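Local coordinates for cytosolic IMP-GMP specific 5'-nucleotidase (PDB 4OHF), which probably hydrolyses the 5'-phosphate ester of purine nucleotides such as IMP and GMP with the aid of a bound magnesium ion, at residues K352-K357 / Q381-T386; C362-D367 / Q371-E376. All coordinates share one frame; numbering follows the deposited sequence.

In the fold
Both contacts lie on one long helical hairpin, formed by helix 338-367 and helix 374-399, that projects from the globular HAD-like body. Contact 2 is nested inside contact 1 along the chain: it joins the end of the outgoing helix to the turn and start of the returning one, while contact 1 clasps the two arms further back. Their centres are 15 Å apart, about 40 Å (contact 1) and 52 Å (contact 2) from the centre of the chain, away from the magnesium and GMP sites. They meet where Lys357 packs on Glu376. Helix 338-367 touches the second subunit at both levels, so the hairpin serves as an assembly surface.

Contact 1 (K352-K357 / Q381-T386); sequences KELEQK and QLQIST
While Leu354 and Ile384 meet between the two helices, the carbonyl oxygen of Leu382 is held twice within its own helix, by Thr386 N at 2.8 Å and by Thr386 OG1 at 3.2 Å. The hydroxyl comes from above the carbonyl plane, 48° out of it, returning to the carbonyl four residues back, which satisfies it within its own helix. Across the interface the joining is van der Waals packing, centred on Leu354 and Ile384. Leu354 CB lies 3.6 Å from Ile384 CG1, and the Ile384 CD1 methyl reaches over the partner backbone, 3.8 Å from Leu354 O. Ile384 has CG2 anti to its backbone N, and this branch rests beside the carboxylate of Glu355, 4.1 Å from OE1. That carboxylate has its stronger partner elsewhere: OE2 forms a salt bridge with Arg447 of the second subunit, so Glu355 serves a subunit interface as well as the hairpin. At the exposed margin, Gln383 crosses Leu354 at about a right angle, its amide NE2 lying against CD2 and CD1 of the leucine; a long polar side chain can lay its amide on the leucine methyls and still face solvent. The axes of segments 352-357 and 381-386 come within 9.9 Å at 156°, nearly antiparallel, and Leu354 enters the hollow lined by Leu380, Gln383, Ile384 and Val387, the knobs-into-holes packing of an antiparallel coiled coil.

Contact 2 (C362-D367 / Q371-E376); sequences CTRSID and QQYDQE
Arg364 and Ser365 pack against Tyr373 where the chain doubles back, at the closed end of an antiparallel helical hairpin: helix 338-367 finishes here, and a short connection leads into helix 374-399. Cys362, a small residue that can lie close to another chain, points its CB away from the returning segment and packs on Met443 of the second subunit. Cys362 O takes two bonds, from Ile366 N in the helix and from Ser365 OG at 2.9 Å, both arriving from the same face of the carbonyl plane. Arg364 heads toward the turn, its CB directed at the returning segment. Its chain bends at chi3 (75°), which brings the guanidinium beside the hydroxyl end of Tyr373, whose CE1 lies 3.5 Å above the guanidinium plane, displaced toward its rim. The two planes are 60° apart, so this is no parallel stack. A long, flexible arginine suits the place because it can reach the phenol from a helix that runs past it. Arg364 NH2 also gives a weak, bent hydrogen bond to Tyr373 OH, 3.2 Å long with an angle of 127° at the hydrogen; the hydroxyl's stronger partner is Glu368. Ser365 is compact enough for the ring to come close, and its CA meets the ring edge at CD2, 3.9 Å away. At the end of the segment, Asp367 OD2 is hydrogen-bonded to His197 NE2 and Tyr201 OH of the second subunit. The Tyr373 ring also packs on Leu361, and one of its faces is lined by its neighbour in sequence: Gln372 CG sits over the centre of the Tyr373 ring, 3.5 Å above its plane.

Contact 1 (K352-K357 / Q381-T386)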
ATOM      1  N   LYS B 352     -19.433  17.605  39.261  1.00 55.67           N
ATOM      2  CA  LYS B 352     -19.916  16.253  38.998  1.00 56.58           C
ATOM      3  C   LYS B 352     -20.831  15.805  40.130  1.00 56.67           C
ATOM      4  O   LYS B 352     -21.718  14.981  39.930  1.00 55.16           O
ATOM      5  CB  LYS B 352     -18.734  15.291  38.849  1.00 59.80           C
ATOM      6  CG  LYS B 352     -19.015  14.032  38.012  1.00 62.90           C
ATOM      7  CD  LYS B 352     -19.343  12.819  38.876  1.00 64.34           C
ATOM      8  CE  LYS B 352     -18.199  12.496  39.836  1.00 64.27           C
ATOM      9  NZ  LYS B 352     -16.903  12.288  39.123  1.00 64.92           N
ATOM     10  N   GLU B 353     -20.600  16.357  41.317  1.00 57.21           N
ATOM     11  CA  GLU B 353     -21.411  16.059  42.494  1.00 57.56           C
ATOM     12  C   GLU B 353     -22.812  16.583  42.218  1.00 57.35           C
ATOM     13  O   GLU B 353     -23.810  15.870  42.339  1.00 56.87           O
ATOM     14  CB  GLU B 353     -20.849  16.780  43.722  1.00 58.97           C
ATOM     15  CG  GLU B 353     -19.980  15.927  44.623  1.00 63.06           C
ATOM     16  CD  GLU B 353     -20.789  15.174  45.673  1.00 65.35           C
ATOM     17  OE1 GLU B 353     -20.192  14.343  46.402  1.00 65.30           O
ATOM     18  OE2 GLU B 353     -22.016  15.426  45.769  1.00 65.38           O
ATOM     19  N   LEU B 354     -22.862  17.853  41.846  1.00 57.05           N
ATOM     20  CA  LEU B 354     -24.109  18.522  41.539  1.00 56.62           C
ATOM     21  C   LEU B 354     -24.805  17.855  40.369  1.00 56.22           C
ATOM     22  O   LEU B 354     -26.016  17.669  40.377  1.00 56.77           O
ATOM     23  CB  LEU B 354     -23.835  19.993  41.215  1.00 54.32           C
ATOM     24  CG  LEU B 354     -23.304  20.824  42.387  1.00 53.62           C
ATOM     25  CD1 LEU B 354     -22.929  22.225  41.905  1.00 55.50           C
ATOM     26  CD2 LEU B 354     -24.359  20.901  43.478  1.00 49.30           C
ATOM     27  N   GLU B 355     -24.034  17.474  39.366  1.00 57.61           N
ATOM     28  CA  GLU B 355     -24.616  16.862  38.187  1.00 59.09           C
ATOM     29  C   GLU B 355     -25.281  15.509  38.446  1.00 57.91           C
ATOM     30  O   GLU B 355     -26.342  15.228  37.895  1.00 57.59           O
ATOM     31  CB  GLU B 355     -23.550  16.737  37.100  1.00 61.26           C
ATOM     32  CG  GLU B 355     -24.118  16.496  35.717  1.00 67.10           C
ATOM     33  CD  GLU B 355     -23.531  17.434  34.684  1.00 70.68           C
ATOM     34  OE1 GLU B 355     -23.625  18.670  34.889  1.00 72.56           O
ATOM     35  OE2 GLU B 355     -22.980  16.936  33.674  1.00 70.77           O
ATOM     36  N   GLN B 356     -24.671  14.682  39.290  1.00 57.80           N
ATOM     37  CA  GLN B 356     -25.215  13.363  39.595  1.00 58.20           C
ATOM     38  C   GLN B 356     -26.542  13.521  40.323  1.00 57.49           C
ATOM     39  O   GLN B 356     -27.553  12.941  39.930  1.00 56.03           O
ATOM     40  CB  GLN B 356     -24.242  12.571  40.474  1.00 61.08           C
ATOM     41  CG  GLN B 356     -24.344  11.046  40.356  1.00 64.19           C
ATOM     42  CD  GLN B 356     -23.908  10.529  38.977  1.00 68.38           C
ATOM     43  OE1 GLN B 356     -24.685  10.555  38.010  1.00 69.08           O
ATOM     44  NE2 GLN B 356     -22.655  10.070  38.882  1.00 67.86           N
ATOM     45  N   LYS B 357     -26.525  14.315  41.386  1.00 56.85           N
ATOM     46  CA  LYS B 357     -27.719  14.572  42.179  1.00 57.23           C
ATOM     47  C   LYS B 357     -28.848  15.046  41.258  1.00 56.40           C
ATOM     48  O   LYS B 357     -29.998  14.591  41.373  1.00 55.18           O
ATOM     49  CB  LYS B 357     -27.408  15.641  43.237  1.00 59.08           C
ATOM     50  CG  LYS B 357     -28.549  15.936  44.205  1.00 62.10           C
ATOM     51  CD  LYS B 357     -28.237  17.151  45.084  1.00 64.73           C
ATOM     52  CE  LYS B 357     -26.991  16.948  45.955  1.00 65.55           C
ATOM     53  NZ  LYS B 357     -27.207  15.972  47.066  1.00 68.28           N
ATOM     54  N   GLN B 381     -29.887  23.547  38.884  1.00 60.12           N
ATOM     55  CA  GLN B 381     -29.617  24.114  37.562  1.00 61.87           C
ATOM     56  C   GLN B 381     -28.794  25.401  37.654  1.00 62.06           C
ATOM     57  O   GLN B 381     -27.760  25.527  36.996  1.00 61.34           O
ATOM     58  CB  GLN B 381     -30.932  24.380  36.815  1.00 63.80           C
ATOM     59  CG  GLN B 381     -30.765  24.964  35.402  1.00 68.82           C
ATOM     60  CD  GLN B 381     -31.532  26.289  35.193  1.00 72.14           C
ATOM     61  OE1 GLN B 381     -32.774  26.319  35.173  1.00 73.02           O
ATOM     62  NE2 GLN B 381     -30.785  27.389  35.043  1.00 70.40           N
ATOM     63  N   LEU B 382     -29.253  26.354  38.463  1.00 61.94           N
ATOM     64  CA  LEU B 382     -28.541  27.627  38.638  1.00 62.72           C
ATOM     65  C   LEU B 382     -27.163  27.379  39.246  1.00 61.86           C
ATOM     66  O   LEU B 382     -26.143  27.860  38.745  1.00 61.86           O
ATOM     67  CB  LEU B 382     -29.360  28.569  39.533  1.00 63.74           C
ATOM     68  CG  LEU B 382     -30.325  29.522  38.804  1.00 65.55           C
ATOM     69  CD1 LEU B 382     -31.175  28.777  37.785  1.00 65.68           C
ATOM     70  CD2 LEU B 382     -31.210  30.211  39.832  1.00 67.82           C
ATOM     71  N   GLN B 383     -27.155  26.616  40.330  1.00 60.76           N
ATOM     72  CA  GLN B 383     -25.936  26.242  41.029  1.00 59.99           C
ATOM     73  C   GLN B 383     -24.909  25.647  40.040  1.00 58.75           C
ATOM     74  O   GLN B 383     -23.722  25.979  40.066  1.00 58.91           O
ATOM     75  CB  GLN B 383     -26.273  25.205  42.104  1.00 60.40           C
ATOM     76  CG  GLN B 383     -25.694  25.510  43.464  1.00 63.85           C
ATOM     77  CD  GLN B 383     -25.651  24.290  44.354  1.00 66.43           C
ATOM     78  OE1 GLN B 383     -26.685  23.699  44.665  1.00 66.87           O
ATOM     79  NE2 GLN B 383     -24.446  23.900  44.769  1.00 66.88           N
ATOM     80  N   ILE B 384     -25.371  24.761  39.168  1.00 56.07           N
ATOM     81  CA  ILE B 384     -24.480  24.151  38.208  1.00 53.03           C
ATOM     82  C   ILE B 384     -24.045  25.198  37.204  1.00 53.76           C
ATOM     83  O   ILE B 384     -22.926  25.157  36.699  1.00 55.29           O
ATOM     84  CB  ILE B 384     -25.163  22.962  37.502  1.00 50.60           C
ATOM     85  CG1 ILE B 384     -25.398  21.835  38.517  1.00 48.34           C
ATOM     86  CG2 ILE B 384     -24.313  22.479  36.348  1.00 45.35           C
ATOM     87  CD1 ILE B 384     -26.165  20.639  37.959  1.00 47.07           C
ATOM     88  N   SER B 385     -24.921  26.155  36.928  1.00 54.36           N
ATOM     89  CA  SER B 385     -24.589  27.217  35.984  1.00 54.68           C
ATOM     90  C   SER B 385     -23.501  28.106  36.578  1.00 55.84           C
ATOM     91  O   SER B 385     -22.656  28.643  35.851  1.00 55.04           O
ATOM     92  CB  SER B 385     -25.821  28.057  35.674  1.00 53.58           C
ATOM     93  OG  SER B 385     -26.254  27.827  34.347  1.00 53.39           O
ATOM     94  N   THR B 386     -23.534  28.248  37.905  1.00 55.35           N
ATOM     95  CA  THR B 386     -22.566  29.059  38.635  1.00 54.31           C
ATOM     96  C   THR B 386     -21.191  28.376  38.698  1.00 54.68           C
ATOM     97  O   THR B 386     -20.163  28.995  38.397  1.00 53.98           O
ATOM     98  CB  THR B 386     -23.075  29.355  40.058  1.00 52.72           C
ATOM     99  OG1 THR B 386     -24.284  30.113  39.974  1.00 51.76           O
ATOM    100  CG2 THR B 386     -22.056  30.140  40.848  1.00 51.56           C
TER

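Contact 2 (C362-D367 / Q371-E376)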
ATOM      1  N   CYS B 362     -33.971  14.393  38.461  1.00 48.14           N
ATOM      2  CA  CYS B 362     -34.779  14.539  37.252  1.00 47.75           C
ATOM      3  C   CYS B 362     -35.414  13.231  36.796  1.00 48.50           C
ATOM      4  O   CYS B 362     -36.581  13.201  36.396  1.00 47.75           O
ATOM      5  CB  CYS B 362     -33.942  15.128  36.119  1.00 45.34           C
ATOM      6  SG  CYS B 362     -33.633  16.905  36.271  1.00 45.28           S
ATOM      7  N   THR B 363     -34.656  12.145  36.860  1.00 50.47           N
ATOM      8  CA  THR B 363     -35.199  10.854  36.447  1.00 52.77           C
ATOM      9  C   THR B 363     -36.197  10.349  37.495  1.00 52.83           C
ATOM     10  O   THR B 363     -37.078   9.536  37.195  1.00 52.79           O
ATOM     11  CB  THR B 363     -34.072   9.818  36.219  1.00 52.00           C
ATOM     12  OG1 THR B 363     -33.596   9.329  37.476  1.00 54.10           O
ATOM     13  CG2 THR B 363     -32.923  10.473  35.493  1.00 49.62           C
ATOM     14  N   ARG B 364     -36.060  10.821  38.728  1.00 53.06           N
ATOM     15  CA  ARG B 364     -37.014  10.421  39.743  1.00 53.30           C
ATOM     16  C   ARG B 364     -38.328  11.110  39.404  1.00 52.32           C
ATOM     17  O   ARG B 364     -39.360  10.447  39.277  1.00 53.34           O
ATOM     18  CB  ARG B 364     -36.533  10.808  41.143  1.00 54.64           C
ATOM     19  CG  ARG B 364     -35.710   9.694  41.799  1.00 58.46           C
ATOM     20  CD  ARG B 364     -35.072  10.119  43.125  1.00 62.53           C
ATOM     21  NE  ARG B 364     -36.038  10.189  44.219  1.00 65.60           N
ATOM     22  CZ  ARG B 364     -35.748  10.609  45.450  1.00 67.23           C
ATOM     23  NH1 ARG B 364     -34.511  11.002  45.750  1.00 64.21           N
ATOM     24  NH2 ARG B 364     -36.698  10.628  46.386  1.00 68.54           N
ATOM     25  N   SER B 365     -38.292  12.427  39.213  1.00 49.37           N
ATOM     26  CA  SER B 365     -39.506  13.172  38.880  1.00 48.36           C
ATOM     27  C   SER B 365     -40.222  12.599  37.655  1.00 47.90           C
ATOM     28  O   SER B 365     -41.444  12.680  37.543  1.00 45.82           O
ATOM     29  CB  SER B 365     -39.187  14.649  38.627  1.00 48.04           C
ATOM     30  OG  SER B 365     -38.767  14.858  37.293  1.00 49.21           O
ATOM     31  N   ILE B 366     -39.456  12.023  36.735  1.00 48.38           N
ATOM     32  CA  ILE B 366     -40.029  11.440  35.531  1.00 48.67           C
ATOM     33  C   ILE B 366     -40.461  10.000  35.792  1.00 50.18           C
ATOM     34  O   ILE B 366     -41.561   9.596  35.417  1.00 49.49           O
ATOM     35  CB  ILE B 366     -39.015  11.505  34.379  1.00 48.86           C
ATOM     36  CG1 ILE B 366     -38.710  12.981  34.071  1.00 48.01           C
ATOM     37  CG2 ILE B 366     -39.550  10.773  33.158  1.00 47.14           C
ATOM     38  CD1 ILE B 366     -37.557  13.211  33.103  1.00 43.58           C
ATOM     39  N   ASP B 367     -39.602   9.225  36.441  1.00 51.61           N
ATOM     40  CA  ASP B 367     -39.956   7.847  36.765  1.00 54.72           C
ATOM     41  C   ASP B 367     -41.171   7.839  37.693  1.00 55.21           C
ATOM     42  O   ASP B 367     -42.091   7.045  37.525  1.00 56.78           O
ATOM     43  CB  ASP B 367     -38.788   7.126  37.460  1.00 55.30           C
ATOM     44  CG  ASP B 367     -37.773   6.556  36.480  1.00 55.82           C
ATOM     45  OD1 ASP B 367     -36.700   6.101  36.934  1.00 56.03           O
ATOM     46  OD2 ASP B 367     -38.050   6.554  35.261  1.00 56.53           O
ATOM     47  N   GLN B 371     -43.955  16.226  41.002  1.00 50.06           N
ATOM     48  CA  GLN B 371     -43.408  17.571  40.909  1.00 52.17           C
ATOM     49  C   GLN B 371     -42.846  18.102  42.223  1.00 53.43           C
ATOM     50  O   GLN B 371     -42.615  19.306  42.370  1.00 55.72           O
ATOM     51  CB  GLN B 371     -44.461  18.540  40.345  1.00 51.12           C
ATOM     52  CG  GLN B 371     -45.842  18.408  40.944  1.00 51.52           C
ATOM     53  CD  GLN B 371     -46.808  19.462  40.417  1.00 52.19           C
ATOM     54  OE1 GLN B 371     -46.452  20.648  40.275  1.00 49.85           O
ATOM     55  NE2 GLN B 371     -48.044  19.039  40.138  1.00 50.04           N
ATOM     56  N   GLN B 372     -42.592  17.202  43.164  1.00 54.72           N
ATOM     57  CA  GLN B 372     -42.066  17.591  44.470  1.00 56.35           C
ATOM     58  C   GLN B 372     -40.575  17.956  44.433  1.00 56.92           C
ATOM     59  O   GLN B 372     -40.076  18.667  45.307  1.00 57.82           O
ATOM     60  CB  GLN B 372     -42.301  16.456  45.467  1.00 56.69           C
ATOM     61  CG  GLN B 372     -41.541  15.186  45.122  1.00 60.08           C
ATOM     62  CD  GLN B 372     -42.115  13.951  45.801  1.00 63.29           C
ATOM     63  OE1 GLN B 372     -43.225  13.500  45.471  1.00 63.24           O
ATOM     64  NE2 GLN B 372     -41.365  13.396  46.758  1.00 63.27           N
ATOM     65  N   TYR B 373     -39.864  17.469  43.424  1.00 56.82           N
ATOM     66  CA  TYR B 373     -38.440  17.752  43.303  1.00 58.17           C
ATOM     67  C   TYR B 373     -38.213  18.967  42.412  1.00 59.74           C
ATOM     68  O   TYR B 373     -37.098  19.491  42.320  1.00 58.24           O
ATOM     69  CB  TYR B 373     -37.722  16.559  42.686  1.00 56.61           C
ATOM     70  CG  TYR B 373     -38.142  15.237  43.257  1.00 56.67           C
ATOM     71  CD1 TYR B 373     -37.781  14.863  44.546  1.00 55.93           C
ATOM     72  CD2 TYR B 373     -38.918  14.355  42.506  1.00 56.84           C
ATOM     73  CE1 TYR B 373     -38.185  13.639  45.072  1.00 57.76           C
ATOM     74  CE2 TYR B 373     -39.327  13.134  43.023  1.00 56.66           C
ATOM     75  CZ  TYR B 373     -38.959  12.782  44.300  1.00 57.00           C
ATOM     76  OH  TYR B 373     -39.373  11.569  44.799  1.00 59.80           O
ATOM     77  N   ASP B 374     -39.277  19.399  41.744  1.00 61.71           N
ATOM     78  CA  ASP B 374     -39.193  20.529  40.834  1.00 62.58           C
ATOM     79  C   ASP B 374     -38.491  21.751  41.425  1.00 62.54           C
ATOM     80  O   ASP B 374     -37.797  22.472  40.711  1.00 62.35           O
ATOM     81  CB  ASP B 374     -40.593  20.894  40.315  1.00 62.87           C
ATOM     82  CG  ASP B 374     -41.054  19.983  39.172  1.00 64.40           C
ATOM     83  OD1 ASP B 374     -42.148  20.231  38.617  1.00 66.67           O
ATOM     84  OD2 ASP B 374     -40.330  19.023  38.816  1.00 62.52           O
ATOM     85  N   GLN B 375     -38.642  21.984  42.723  1.00 63.41           N
ATOM     86  CA  GLN B 375     -37.979  23.136  43.316  1.00 62.84           C
ATOM     87  C   GLN B 375     -36.468  22.924  43.350  1.00 62.33           C
ATOM     88  O   GLN B 375     -35.701  23.730  42.815  1.00 62.67           O
ATOM     89  CB  GLN B 375     -38.491  23.397  44.730  1.00 64.06           C
ATOM     90  CG  GLN B 375     -37.923  24.671  45.328  1.00 67.06           C
ATOM     91  CD  GLN B 375     -37.943  25.827  44.332  1.00 68.97           C
ATOM     92  OE1 GLN B 375     -38.998  26.207  43.821  1.00 69.50           O
ATOM     93  NE2 GLN B 375     -36.772  26.385  44.047  1.00 70.27           N
ATOM     94  N   GLU B 376     -36.042  21.833  43.978  1.00 60.93           N
ATOM     95  CA  GLU B 376     -34.622  21.521  44.078  1.00 60.34           C
ATOM     96  C   GLU B 376     -33.956  21.474  42.687  1.00 60.36           C
ATOM     97  O   GLU B 376     -32.914  22.094  42.470  1.00 59.01           O
ATOM     98  CB  GLU B 376     -34.437  20.184  44.806  1.00 59.73           C
ATOM     99  CG  GLU B 376     -33.160  20.099  45.615  1.00 60.81           C
ATOM    100  CD  GLU B 376     -32.955  18.744  46.264  1.00 60.44           C
ATOM    101  OE1 GLU B 376     -33.926  18.200  46.831  1.00 60.63           O
ATOM    102  OE2 GLU B 376     -31.813  18.231  46.219  1.00 60.76           O
TER